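Local coordinates for YohF (Salmonella typhimurium, PDB 6WON), which probably acts as an acetoin dehydrogenase, an oxidoreductase of the short-chain dehydrogenase/reductase family, at residues Leu171-Glu175 against His176-Val180. Sequence-based numbering, arbitrary orientation.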
loop_
_atom_site.group_PDB
_atom_site.type_symbol
_atom_site.label_atom_id
_atom_site.label_comp_id
_atom_site.label_asym_id
_atom_site.label_seq_id
_atom_site.Cartn_x
_atom_site.Cartn_y
_atom_site.Cartn_z
ATOM N N LEU B 171 -6.274 16.246 4.728
ATOM C CA LEU B 171 -5.207 17.237 4.798
ATOM C C LEU B 171 -5.761 18.657 4.779
ATOM O O LEU B 171 -5.305 19.512 5.548
ATOM C CB LEU B 171 -4.234 17.019 3.641
ATOM C CG LEU B 171 -2.750 17.219 3.916
ATOM C CD1 LEU B 171 -2.293 16.407 5.119
ATOM C CD2 LEU B 171 -1.963 16.835 2.657
ATOM N N GLU B 172 -6.746 18.930 3.905
ATOM C CA GLU B 172 -7.241 20.297 3.734
ATOM C C GLU B 172 -8.190 20.747 4.839
ATOM O O GLU B 172 -8.335 21.956 5.051
ATOM C CB GLU B 172 -7.951 20.464 2.378
ATOM C CG GLU B 172 -7.000 20.780 1.227
ATOM C CD GLU B 172 -7.696 21.196 -0.079
ATOM O OE1 GLU B 172 -8.422 22.216 -0.117
ATOM O OE2 GLU B 172 -7.494 20.490 -1.079
ATOM N N LEU B 173 -8.849 19.826 5.540
ATOM C CA LEU B 173 -9.804 20.210 6.569
ATOM C C LEU B 173 -9.258 20.061 7.984
ATOM O O LEU B 173 -9.968 20.387 8.934
ATOM C CB LEU B 173 -11.095 19.393 6.418
ATOM C CG LEU B 173 -11.784 19.513 5.054
ATOM C CD1 LEU B 173 -12.960 18.556 4.949
ATOM C CD2 LEU B 173 -12.237 20.953 4.801
ATOM N N ILE B 174 -8.012 19.604 8.149
ATOM C CA ILE B 174 -7.493 19.370 9.494
ATOM C C ILE B 174 -7.452 20.666 10.296
ATOM O O ILE B 174 -7.704 20.660 11.506
ATOM C CB ILE B 174 -6.111 18.671 9.433
ATOM C CG1 ILE B 174 -5.727 18.108 10.807
ATOM C CG2 ILE B 174 -5.011 19.599 8.932
ATOM C CD1 ILE B 174 -6.727 17.119 11.361
ATOM N N GLU B 175 -7.200 21.804 9.641
ATOM C CA GLU B 175 -7.118 23.061 10.374
ATOM C C GLU B 175 -8.449 23.439 11.016
ATOM O O GLU B 175 -8.456 24.202 11.985
ATOM C CB GLU B 175 -6.638 24.184 9.454
ATOM C CG GLU B 175 -7.694 24.679 8.467
ATOM C CD GLU B 175 -7.354 26.033 7.846
ATOM O OE1 GLU B 175 -6.868 26.056 6.698
ATOM O OE2 GLU B 175 -7.583 27.077 8.506
ATOM N N HIS B 176 -9.568 22.921 10.508
ATOM C CA HIS B 176 -10.877 23.155 11.107
ATOM C C HIS B 176 -11.275 22.048 12.077
ATOM O O HIS B 176 -12.447 21.967 12.462
ATOM C CB HIS B 176 -11.938 23.304 10.018
ATOM C CG HIS B 176 -11.549 24.246 8.920
ATOM N ND1 HIS B 176 -11.384 25.597 9.123
ATOM C CD2 HIS B 176 -11.286 24.027 7.607
ATOM C CE1 HIS B 176 -11.041 26.174 7.983
ATOM N NE2 HIS B 176 -10.981 25.243 7.046
ATOM N N HIS B 177 -10.329 21.196 12.470
ATOM C CA HIS B 177 -10.597 20.080 13.372
ATOM C C HIS B 177 -11.663 19.148 12.795
ATOM O O HIS B 177 -12.505 18.604 13.518
ATOM C CB HIS B 177 -10.973 20.585 14.762
ATOM C CG HIS B 177 -9.976 21.549 15.326
ATOM N ND1 HIS B 177 -8.767 21.143 15.855
ATOM C CD2 HIS B 177 -9.989 22.902 15.411
ATOM C CE1 HIS B 177 -8.086 22.203 16.256
ATOM N NE2 HIS B 177 -8.806 23.282 16.003
ATOM N N ILE B 178 -11.613 18.960 11.477
ATOM C CA ILE B 178 -12.441 17.987 10.770
ATOM C C ILE B 178 -11.560 16.787 10.431
ATOM O O ILE B 178 -10.575 16.913 9.691
ATOM C CB ILE B 178 -13.063 18.592 9.500
ATOM C CG1 ILE B 178 -14.017 19.741 9.857
ATOM C CG2 ILE B 178 -13.805 17.522 8.712
ATOM C CD1 ILE B 178 -14.360 20.657 8.682
ATOM N N LEU B 179 -11.899 15.624 10.976
ATOM C CA LEU B 179 -11.151 14.401 10.702
ATOM C C LEU B 179 -11.893 13.623 9.625
ATOM O O LEU B 179 -13.120 13.493 9.690
ATOM C CB LEU B 179 -10.986 13.556 11.965
ATOM C CG LEU B 179 -10.558 14.291 13.248
ATOM C CD1 LEU B 179 -10.337 13.308 14.413
ATOM C CD2 LEU B 179 -9.304 15.133 13.025
ATOM N N VAL B 180 -11.157 13.128 8.630
ATOM C CA VAL B 180 -11.760 12.496 7.459
ATOM C C VAL B 180 -11.099 11.145 7.227
ATOM O O VAL B 180 -9.879 11.070 7.013
ATOM C CB VAL B 180 -11.634 13.373 6.206
ATOM C CG1 VAL B 180 -12.388 12.737 5.033
ATOM C CG2 VAL B 180 -12.170 14.764 6.505
#
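Glu175 lays its side chain over the imidazole of its neighbour His176 in a CH-pi contact: Glu175 CG sits 3.6 Å from the ring centroid, only 8° off the ring normal. The two side chains run alongside each other in the same direction, and the glutamate carboxylate continues the stack, its plane tilted just 12° from that of the ring. Glu175 CG lies between its own backbone N and carbonyl carbon, and the extended chain carries the carboxylate outward over the CE1 and NE2 side of the ring. The backbone turns sharply at this pair. Leu173 O accepts a hydrogen bond from His176 N at 3.0 Å and a weak one from Ile178 N at 3.3 Å, while Ile174 O takes His177 N at 2.8 Å; with His177 in the left-handed region (phi 58°), this is a Schellman motif. The turn leads from helix 153-173 into strand 178-185, within the beta-alpha-beta crossover that starts at strand 135-140 in the Rossmann fold. Leu173 and Ile178, the motif's apolar pair, meet obliquely through their CB atoms, 3.7 Å apart, and Leu173 CD1 reaches on to Val180 CG2 at 4.2 Å; Ala125 of helix 103-131 touches Leu173, and Met128 and Ile129 touch Ile178. Separately, Ile174, its CG1 anti to the backbone N, brings CD1 within 3.7 Å of Leu179 CD2. Glu172 OE1 is hydrogen-bonded to Phe98 N of a second subunit, whose Phe98 also packs against Leu173.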